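Long-range contacts in HmuY protein (Prevotella intermedia, PDB 6R2H), which probably binds heme as a hemophore-like member of the HmuY family, and is modelled here in its heme-free form: residues Lys6-Leu11 / Val183-Lys188; Arg37-Tyr42 / Gly54-Lys59; Lys149-Asn154 / Lys171-Lys176. All blocks are in the same frame, centred on the assembly; numbering follows the deposited sequence.

Contact 1: Lys6-Leu11 / Val183-Lys188; sequences KHFETL and VSFDYK
F8 and F185 meet with their rings almost parallel, the planes 15° apart, but slid so far that they barely overlap. What lies over the F185 ring is the F8 CB atom, 3.9 Å from the centroid and offset toward the rim. Beside it, F8 CD1 reaches F185 CE2 at 3.7 Å. On F185, chi1 of 54° sets CG between the backbone N and the carbonyl carbon. At the next hydrogen-bonded pair, K6 and Y187, a CB again lies over a ring. K6 CB sits over one face of Y187, 3.5 Å from Y187 CZ. K6 CG still touches the ring; the chain beyond bends away.

The backbones run antiparallel and pair K6 with Y187, F8 with F185 and T10 with V183 as hydrogen-bonded pairs. One bond is K6 N to Y187 O, 2.7 Å and nearly straight. Strand 6-11 is one of the two border strands of the large antiparallel sheet and pairs with the last strand, 181-190. The face with F8 and F185 packs on the smaller sheet, at I19, I21 and F73, and F28 meets the F8 ring edge-to-face.

The other face is polar and more exposed. H7 ND1 makes two weak bonds, to D186 OD1 at 2.8 Å and to F185 O at 3.0 Å. The D186 carboxylate is turned 60° from the imidazole plane. H7 NE2 makes a His-carboxylate hydrogen bond to E9 OE1, which lies in the ring plane and is met on its anti side. The modelled 2.5 Å between H7 NE2 and E9 OE1 is short enough to be doubtful. Two nearby carboxylates could favour a protonated imidazole. S184 OG sits at the ring edge, 3.2 Å from H7 CE1.

Contact 2: Arg37-Tyr42 / Gly54-Lys59; sequences REFRKY and GTEPAK
E56 faces R37 across a pair of antiparallel strands, and its side chain runs on to meet both R37 and F39. From CB, the E56 chain sets off with CG anti to the carbonyl carbon (chi1 -62°), beside the backbone N. E56 CG then comes 4.0 Å from F39 CE1. The chain stays extended, and E56 CD is closer still, 3.7 Å from F39 CE1. The carboxylate lies at the edge of the phenyl ring, not over its face, and its plane is turned 73° from the ring. E56 OE1 stays beside F39 CE1 and CZ. E56 OE2 takes the other direction, toward R37. It touches R37 CD at 3.2 Å and forms a salt bridge with R37 NH1 at 3.3 Å, though the hydrogen bond within that bridge is weak. The guanidinium and carboxylate planes are 20° apart.

K59 approaches the same guanidinium, its CE over one face. K59 NZ is modelled 3.1 Å from R37 NH2. Both are donors and both groups should be charged, so a gap this small is doubtful as modelled. The E56 carboxylate could partly offset the like charges.

The backbones pair as well. R37 N bonds to E56 O at 2.9 Å, and E56 N returns a bond to R37 O. F39 N reaches G54 O at 2.9 Å. On the opposite face of the strand, E38 OE1 takes a bond from R40 NE at 3.0 Å, a salt bridge within one strand; R40 also pairs with D111.

F39 and R37 lean on strand 105-115, at D115 and V114. The whole is an antiparallel beta hairpin of strands 37-42 and 50-56, the latter forming one border of the large sheet.

Contact 3: Lys149-Asn154 / Lys171-Lys176; sequences KTVMGN and KDNLDK
The first torsions of V151 and N173 set which atoms meet. In V151, CG1 is anti to the backbone N (chi1 171°), and CG2 lies anti to the carbonyl carbon. In N173, CG stands between the backbone N and the carbonyl carbon (chi1 66°). Both CB atoms point toward the opposing segment, and the two side chains slide past each other in opposite directions.

V151 CG2 does most of the touching. It lies 3.5 Å from N173 OD1 and 3.6 Å from N173 N, so a methyl group rests against the amide and the backbone beside it. V151 CG1 turns to K171, 3.8 Å from K171 O. N173 ND2 comes within 4.0 Å of K149 CB.

K171 and D172 both face S184 and form a classic beta bulge, and the chain turns a corner at N173. The short strand 150-151 pairs with 140-141, and V140 and W139 of that side touch both V151 and N173. D172 OD2 binds a glycerol, probably from the crystallisation liquor.

V151 offers only aliphatic carbon to these polar atoms. The contact is therefore van der Waals packing. Nothing in it gives the N173 amide a hydrogen-bonding partner, so it does not fix the amide's orientation by bonding.

Contacts 1 and 3 adjoin, their centres 11 Å apart: strand 181-190 of contact 1 neighbours strand 165-174 of contact 3, and S184 bonds to K171 through the backbone. Contact 2 lies on the other side of the chain's centre, about 33 Å from contact 1, centre to centre. Yet all three reach the same large sheet, and contacts 1 and 2 each include one of its border strands. Contact 1 is partly buried, with aromatic packing on one face and polar and charged groups on the other. Contacts 2 and 3 are at the surface. Contact 2 adds a salt bridge to strand pairing, whereas contact 3 relies on packing alone.

Contact 1: Lys6-Leu11 / Val183-Lys188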
loop_
_atom_site.group_PDB
_atom_site.type_symbol
_atom_site.label_atom_id
_atom_site.label_comp_id
_atom_site.label_asym_id
_atom_site.label_seq_id
_atom_site.Cartn_x
_atom_site.Cartn_y
_atom_site.Cartn_z
ATOM N N LYS A 6 6.772 -16.474 -6.565
ATOM C CA LYS A 6 7.286 -16.308 -5.217
ATOM C C LYS A 6 6.125 -15.917 -4.301
ATOM O O LYS A 6 5.030 -15.594 -4.771
ATOM C CB LYS A 6 8.422 -15.278 -5.157
ATOM C CG LYS A 6 9.426 -15.250 -6.309
ATOM C CD LYS A 6 10.723 -16.000 -6.067
ATOM C CE LYS A 6 11.077 -16.907 -7.228
ATOM N NZ LYS A 6 12.543 -17.051 -7.420
ATOM N N HIS A 7 6.375 -15.993 -2.986
ATOM C CA HIS A 7 5.373 -15.669 -1.992
ATOM C C HIS A 7 5.914 -14.625 -1.020
ATOM O O HIS A 7 7.099 -14.614 -0.701
ATOM C CB HIS A 7 4.843 -16.939 -1.323
ATOM C CG HIS A 7 3.784 -16.671 -0.302
ATOM N ND1 HIS A 7 2.616 -15.986 -0.596
ATOM C CD2 HIS A 7 3.701 -16.995 1.006
ATOM C CE1 HIS A 7 1.870 -15.897 0.491
ATOM N NE2 HIS A 7 2.502 -16.521 1.482
ATOM N N PHE A 8 5.028 -13.719 -0.602
ATOM C CA PHE A 8 5.310 -12.762 0.445
ATOM C C PHE A 8 4.139 -12.738 1.422
ATOM O O PHE A 8 2.976 -12.716 1.010
ATOM C CB PHE A 8 5.499 -11.354 -0.121
ATOM C CG PHE A 8 5.689 -10.315 0.959
ATOM C CD1 PHE A 8 4.596 -9.790 1.640
ATOM C CD2 PHE A 8 6.956 -9.886 1.322
ATOM C CE1 PHE A 8 4.763 -8.866 2.659
ATOM C CE2 PHE A 8 7.118 -8.952 2.337
ATOM C CZ PHE A 8 6.025 -8.458 3.016
ATOM N N GLU A 9 4.471 -12.706 2.721
ATOM C CA GLU A 9 3.463 -12.608 3.766
ATOM C C GLU A 9 4.066 -12.025 5.038
ATOM O O GLU A 9 5.228 -12.278 5.353
ATOM C CB GLU A 9 2.795 -13.955 4.036
ATOM C CG GLU A 9 3.692 -15.032 4.612
ATOM C CD GLU A 9 2.884 -16.282 4.912
ATOM O OE1 GLU A 9 2.166 -16.759 3.992
ATOM O OE2 GLU A 9 2.930 -16.754 6.070
ATOM N N THR A 10 3.246 -11.230 5.737
ATOM C CA THR A 10 3.617 -10.629 7.007
ATOM C C THR A 10 2.373 -10.045 7.673
ATOM O O THR A 10 1.424 -9.658 6.994
ATOM C CB THR A 10 4.696 -9.552 6.828
ATOM O OG1 THR A 10 5.311 -9.353 8.104
ATOM C CG2 THR A 10 4.166 -8.240 6.295
ATOM N N LEU A 11 2.397 -9.994 9.007
ATOM C CA LEU A 11 1.404 -9.246 9.758
ATOM C C LEU A 11 1.787 -7.774 9.694
ATOM O O LEU A 11 2.968 -7.436 9.753
ATOM C CB LEU A 11 1.388 -9.747 11.204
ATOM C CG LEU A 11 0.901 -11.184 11.394
ATOM C CD1 LEU A 11 0.911 -11.584 12.860
ATOM C CD2 LEU A 11 -0.492 -11.371 10.810
ATOM N N VAL A 183 -0.612 -8.410 4.994
ATOM C CA VAL A 183 -0.463 -8.318 3.553
ATOM C C VAL A 183 0.192 -9.625 3.118
ATOM O O VAL A 183 1.250 -9.986 3.639
ATOM C CB VAL A 183 0.374 -7.088 3.136
ATOM C CG1 VAL A 183 0.880 -7.164 1.697
ATOM C CG2 VAL A 183 -0.317 -5.750 3.399
ATOM N N SER A 184 -0.469 -10.339 2.199
ATOM C CA SER A 184 0.003 -11.607 1.665
ATOM C C SER A 184 -0.274 -11.654 0.162
ATOM O O SER A 184 -1.374 -11.297 -0.248
ATOM C CB SER A 184 -0.695 -12.723 2.354
ATOM O OG SER A 184 -0.073 -13.951 2.046
ATOM N N PHE A 185 0.714 -12.062 -0.652
ATOM C CA PHE A 185 0.510 -12.208 -2.088
ATOM C C PHE A 185 1.520 -13.168 -2.706
ATOM O O PHE A 185 2.559 -13.460 -2.120
ATOM C CB PHE A 185 0.605 -10.862 -2.814
ATOM C CG PHE A 185 1.868 -10.068 -2.569
ATOM C CD1 PHE A 185 3.005 -10.275 -3.348
ATOM C CD2 PHE A 185 1.915 -9.101 -1.574
ATOM C CE1 PHE A 185 4.163 -9.536 -3.144
ATOM C CE2 PHE A 185 3.071 -8.362 -1.369
ATOM C CZ PHE A 185 4.190 -8.576 -2.156
ATOM N N ASP A 186 1.189 -13.646 -3.908
ATOM C CA ASP A 186 2.124 -14.359 -4.763
ATOM C C ASP A 186 2.477 -13.449 -5.925
ATOM O O ASP A 186 1.680 -12.576 -6.279
ATOM C CB ASP A 186 1.525 -15.651 -5.318
ATOM C CG ASP A 186 1.053 -16.605 -4.238
ATOM O OD1 ASP A 186 1.726 -16.683 -3.192
ATOM O OD2 ASP A 186 0.005 -17.242 -4.441
ATOM N N TYR A 187 3.663 -13.672 -6.508
ATOM C CA TYR A 187 4.136 -12.773 -7.543
ATOM C C TYR A 187 5.225 -13.394 -8.412
ATOM O O TYR A 187 5.929 -14.312 -8.005
ATOM C CB TYR A 187 4.695 -11.497 -6.919
ATOM C CG TYR A 187 5.951 -11.648 -6.096
ATOM C CD1 TYR A 187 5.883 -12.068 -4.778
ATOM C CD2 TYR A 187 7.199 -11.312 -6.612
ATOM C CE1 TYR A 187 7.020 -12.163 -3.998
ATOM C CE2 TYR A 187 8.349 -11.403 -5.843
ATOM C CZ TYR A 187 8.256 -11.832 -4.528
ATOM O OH TYR A 187 9.371 -11.938 -3.743
ATOM N N LYS A 188 5.366 -12.833 -9.610
ATOM C CA LYS A 188 6.474 -13.162 -10.475
ATOM C C LYS A 188 7.244 -11.872 -10.690
ATOM O O LYS A 188 6.645 -10.832 -10.947
ATOM C CB LYS A 188 5.977 -13.701 -11.819
ATOM C CG LYS A 188 5.205 -15.013 -11.761
ATOM C CD LYS A 188 4.862 -15.541 -13.149
ATOM C CE LYS A 188 3.995 -16.780 -13.128
ATOM N NZ LYS A 188 3.574 -17.179 -14.490
#

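Contact 2: Arg37-Tyr42 / Gly54-Lys59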
loop_
_atom_site.group_PDB
_atom_site.type_symbol
_atom_site.label_atom_id
_atom_site.label_comp_id
_atom_site.label_asym_id
_atom_site.label_seq_id
_atom_site.Cartn_x
_atom_site.Cartn_y
_atom_site.Cartn_z
ATOM N N ARG A 37 2.853 15.709 10.398
ATOM C CA ARG A 37 1.481 15.328 10.697
ATOM C C ARG A 37 0.637 16.558 11.019
ATOM O O ARG A 37 1.108 17.518 11.629
ATOM C CB ARG A 37 1.430 14.358 11.876
ATOM C CG ARG A 37 2.606 13.400 11.916
ATOM C CD ARG A 37 2.484 12.553 13.145
ATOM N NE ARG A 37 3.007 11.224 12.911
ATOM C CZ ARG A 37 2.956 10.284 13.833
ATOM N NH1 ARG A 37 2.429 10.579 15.013
ATOM N NH2 ARG A 37 3.426 9.071 13.585
ATOM N N GLU A 38 -0.632 16.485 10.609
ATOM C CA GLU A 38 -1.655 17.464 10.929
ATOM C C GLU A 38 -2.736 16.741 11.730
ATOM O O GLU A 38 -3.241 15.712 11.270
ATOM C CB GLU A 38 -2.203 18.013 9.610
ATOM C CG GLU A 38 -2.939 19.341 9.702
ATOM C CD GLU A 38 -3.048 20.004 8.342
ATOM O OE1 GLU A 38 -4.136 19.941 7.720
ATOM O OE2 GLU A 38 -2.035 20.565 7.897
ATOM N N PHE A 39 -3.036 17.243 12.940
ATOM C CA PHE A 39 -4.173 16.715 13.670
ATOM C C PHE A 39 -5.404 17.504 13.263
ATOM O O PHE A 39 -5.415 18.731 13.332
ATOM C CB PHE A 39 -3.907 16.622 15.173
ATOM C CG PHE A 39 -2.900 15.551 15.505
ATOM C CD1 PHE A 39 -1.534 15.822 15.472
ATOM C CD2 PHE A 39 -3.313 14.259 15.805
ATOM C CE1 PHE A 39 -0.606 14.824 15.731
ATOM C CE2 PHE A 39 -2.383 13.265 16.081
ATOM C CZ PHE A 39 -1.033 13.548 16.039
ATOM N N ARG A 40 -6.414 16.765 12.794
ATOM C CA ARG A 40 -7.586 17.376 12.198
ATOM C C ARG A 40 -8.814 16.983 13.012
ATOM O O ARG A 40 -9.005 15.791 13.278
ATOM C CB ARG A 40 -7.714 16.888 10.757
ATOM C CG ARG A 40 -6.557 17.307 9.866
ATOM C CD ARG A 40 -6.829 17.063 8.398
ATOM N NE ARG A 40 -5.652 17.373 7.586
ATOM C CZ ARG A 40 -5.373 16.776 6.426
ATOM N NH1 ARG A 40 -6.186 15.843 5.953
ATOM N NH2 ARG A 40 -4.286 17.111 5.750
ATOM N N LYS A 41 -9.602 17.995 13.421
ATOM C CA LYS A 41 -10.879 17.766 14.084
ATOM C C LYS A 41 -11.988 17.949 13.055
ATOM O O LYS A 41 -12.052 18.993 12.401
ATOM C CB LYS A 41 -11.088 18.734 15.252
ATOM C CG LYS A 41 -12.227 18.383 16.205
ATOM C CD LYS A 41 -12.430 19.449 17.262
ATOM C CE LYS A 41 -13.396 19.031 18.349
ATOM N NZ LYS A 41 -12.802 17.992 19.226
ATOM N N TYR A 42 -12.849 16.927 12.929
ATOM C CA TYR A 42 -13.869 16.892 11.889
ATOM C C TYR A 42 -15.243 17.227 12.471
ATOM O O TYR A 42 -15.624 16.675 13.502
ATOM C CB TYR A 42 -13.849 15.547 11.156
ATOM C CG TYR A 42 -12.617 15.284 10.322
ATOM C CD1 TYR A 42 -12.507 15.778 9.029
ATOM C CD2 TYR A 42 -11.565 14.527 10.815
ATOM C CE1 TYR A 42 -11.383 15.548 8.251
ATOM C CE2 TYR A 42 -10.434 14.284 10.050
ATOM C CZ TYR A 42 -10.338 14.798 8.765
ATOM O OH TYR A 42 -9.231 14.563 7.998
ATOM N N GLY A 54 -3.570 20.643 15.728
ATOM C CA GLY A 54 -2.214 20.297 16.134
ATOM C C GLY A 54 -1.306 19.962 14.950
ATOM O O GLY A 54 -1.784 19.664 13.855
ATOM N N THR A 55 0.014 20.044 15.169
ATOM C CA THR A 55 0.951 19.509 14.195
ATOM C C THR A 55 2.181 18.945 14.886
ATOM O O THR A 55 2.599 19.429 15.922
ATOM C CB THR A 55 1.448 20.561 13.204
ATOM O OG1 THR A 55 2.249 21.397 14.030
ATOM C CG2 THR A 55 0.345 21.343 12.530
ATOM N N GLU A 56 2.750 17.911 14.277
ATOM C CA GLU A 56 4.064 17.431 14.653
ATOM C C GLU A 56 4.950 17.521 13.418
ATOM O O GLU A 56 4.516 17.184 12.315
ATOM C CB GLU A 56 3.966 16.010 15.197
ATOM C CG GLU A 56 3.125 15.931 16.449
ATOM C CD GLU A 56 2.866 14.516 16.925
ATOM O OE1 GLU A 56 2.432 14.360 18.077
ATOM O OE2 GLU A 56 3.095 13.574 16.140
ATOM N N PRO A 57 6.207 17.995 13.557
ATOM C CA PRO A 57 7.103 18.118 12.408
ATOM C C PRO A 57 7.482 16.724 11.911
ATOM O O PRO A 57 7.339 15.736 12.639
ATOM C CB PRO A 57 8.334 18.828 12.993
ATOM C CG PRO A 57 8.320 18.440 14.456
ATOM C CD PRO A 57 6.852 18.381 14.824
ATOM N N ALA A 58 7.954 16.676 10.659
ATOM C CA ALA A 58 8.445 15.458 10.037
ATOM C C ALA A 58 9.634 14.930 10.839
ATOM O O ALA A 58 10.409 15.707 11.386
ATOM C CB ALA A 58 8.832 15.735 8.607
ATOM N N LYS A 59 9.757 13.600 10.884
ATOM C CA LYS A 59 10.789 12.927 11.654
ATOM C C LYS A 59 11.913 12.472 10.727
ATOM O O LYS A 59 12.841 11.793 11.158
ATOM C CB LYS A 59 10.241 11.647 12.292
ATOM C CG LYS A 59 8.955 11.706 13.102
ATOM C CD LYS A 59 8.372 10.314 13.237
ATOM C CE LYS A 59 7.266 10.201 14.261
ATOM N NZ LYS A 59 6.502 8.953 14.046
#

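Contact 3: Lys149-Asn154 / Lys171-Lys176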
loop_
_atom_site.group_PDB
_atom_site.type_symbol
_atom_site.label_atom_id
_atom_site.label_comp_id
_atom_site.label_asym_id
_atom_site.label_seq_id
_atom_site.Cartn_x
_atom_site.Cartn_y
_atom_site.Cartn_z
ATOM N N LYS A 149 -13.133 -5.910 4.576
ATOM C CA LYS A 149 -12.931 -5.729 3.150
ATOM C C LYS A 149 -12.712 -7.104 2.533
ATOM O O LYS A 149 -12.513 -8.068 3.268
ATOM C CB LYS A 149 -11.693 -4.865 2.911
ATOM C CG LYS A 149 -11.706 -3.504 3.589
ATOM C CD LYS A 149 -10.482 -2.688 3.241
ATOM C CE LYS A 149 -10.531 -1.258 3.739
ATOM N NZ LYS A 149 -11.729 -0.555 3.229
ATOM N N THR A 150 -12.740 -7.185 1.191
ATOM C CA THR A 150 -12.427 -8.416 0.479
ATOM C C THR A 150 -11.211 -8.215 -0.426
ATOM O O THR A 150 -11.083 -7.205 -1.131
ATOM C CB THR A 150 -13.627 -8.959 -0.304
ATOM O OG1 THR A 150 -14.651 -9.181 0.665
ATOM C CG2 THR A 150 -13.353 -10.281 -0.993
ATOM N N VAL A 151 -10.326 -9.224 -0.400
ATOM C CA VAL A 151 -9.159 -9.234 -1.260
ATOM C C VAL A 151 -9.648 -9.565 -2.667
ATOM O O VAL A 151 -10.436 -10.496 -2.837
ATOM C CB VAL A 151 -8.104 -10.229 -0.748
ATOM C CG1 VAL A 151 -6.985 -10.404 -1.764
ATOM C CG2 VAL A 151 -7.534 -9.790 0.600
ATOM N N MET A 152 -9.217 -8.759 -3.647
ATOM C CA MET A 152 -9.528 -9.005 -5.042
ATOM C C MET A 152 -8.581 -10.066 -5.591
ATOM O O MET A 152 -7.442 -10.182 -5.146
ATOM C CB MET A 152 -9.410 -7.727 -5.879
ATOM C CG MET A 152 -10.466 -6.692 -5.540
ATOM S SD MET A 152 -12.200 -7.142 -5.833
ATOM C CE MET A 152 -12.560 -8.322 -4.530
ATOM N N GLY A 153 -9.058 -10.810 -6.595
ATOM C CA GLY A 153 -8.287 -11.922 -7.115
ATOM C C GLY A 153 -7.430 -11.557 -8.322
ATOM O O GLY A 153 -6.667 -12.392 -8.796
ATOM N N ASN A 154 -7.554 -10.315 -8.806
ATOM C CA ASN A 154 -6.976 -9.938 -10.083
ATOM C C ASN A 154 -5.466 -9.848 -9.964
ATOM O O ASN A 154 -4.955 -9.405 -8.938
ATOM C CB ASN A 154 -7.453 -8.560 -10.533
ATOM C CG ASN A 154 -8.961 -8.445 -10.563
ATOM O OD1 ASN A 154 -9.665 -8.819 -9.622
ATOM N ND2 ASN A 154 -9.476 -7.958 -11.678
ATOM N N LYS A 171 -3.383 -12.475 -1.728
ATOM C CA LYS A 171 -4.007 -13.607 -1.053
ATOM C C LYS A 171 -4.848 -13.163 0.150
ATOM O O LYS A 171 -6.025 -13.475 0.192
ATOM C CB LYS A 171 -2.983 -14.681 -0.662
ATOM C CG LYS A 171 -2.055 -15.178 -1.766
ATOM C CD LYS A 171 -2.629 -16.295 -2.633
ATOM C CE LYS A 171 -3.563 -15.805 -3.726
ATOM N NZ LYS A 171 -4.615 -16.792 -4.081
ATOM N N ASP A 172 -4.268 -12.447 1.125
ATOM C CA ASP A 172 -4.956 -12.201 2.393
ATOM C C ASP A 172 -4.685 -10.782 2.893
ATOM O O ASP A 172 -3.595 -10.253 2.651
ATOM C CB ASP A 172 -4.494 -13.148 3.510
ATOM C CG ASP A 172 -4.482 -14.625 3.167
ATOM O OD1 ASP A 172 -5.565 -15.240 3.218
ATOM O OD2 ASP A 172 -3.377 -15.146 2.891
ATOM N N ASN A 173 -5.661 -10.197 3.623
ATOM C CA ASN A 173 -5.481 -8.902 4.270
ATOM C C ASN A 173 -5.640 -9.028 5.785
ATOM O O ASN A 173 -5.570 -8.029 6.509
ATOM C CB ASN A 173 -6.388 -7.813 3.691
ATOM C CG ASN A 173 -7.865 -8.058 3.948
ATOM O OD1 ASN A 173 -8.327 -9.199 3.916
ATOM N ND2 ASN A 173 -8.620 -7.001 4.229
ATOM N N LEU A 174 -5.855 -10.265 6.251
ATOM C CA LEU A 174 -6.032 -10.578 7.660
ATOM C C LEU A 174 -5.233 -11.839 7.992
ATOM O O LEU A 174 -4.870 -12.613 7.092
ATOM C CB LEU A 174 -7.523 -10.806 7.938
ATOM C CG LEU A 174 -8.398 -9.561 7.829
ATOM C CD1 LEU A 174 -9.843 -9.914 7.521
ATOM C CD2 LEU A 174 -8.297 -8.725 9.088
ATOM N N ASP A 175 -4.982 -12.022 9.296
ATOM C CA ASP A 175 -4.343 -13.204 9.847
ATOM C C ASP A 175 -5.376 -14.324 9.924
ATOM O O ASP A 175 -6.512 -14.143 9.494
ATOM C CB ASP A 175 -3.821 -12.896 11.250
ATOM C CG ASP A 175 -4.924 -12.741 12.291
ATOM O OD1 ASP A 175 -5.834 -11.913 12.086
ATOM O OD2 ASP A 175 -4.876 -13.472 13.288
ATOM N N LYS A 176 -4.991 -15.459 10.514
ATOM C CA LYS A 176 -5.888 -16.601 10.636
ATOM C C LYS A 176 -7.113 -16.288 11.508
ATOM O O LYS A 176 -8.203 -16.775 11.224
ATOM C CB LYS A 176 -5.120 -17.829 11.139
ATOM C CG LYS A 176 -4.590 -17.737 12.563
ATOM C CD LYS A 176 -3.821 -18.968 12.975
ATOM C CE LYS A 176 -3.170 -18.824 14.332
ATOM N NZ LYS A 176 -2.417 -20.049 14.690
#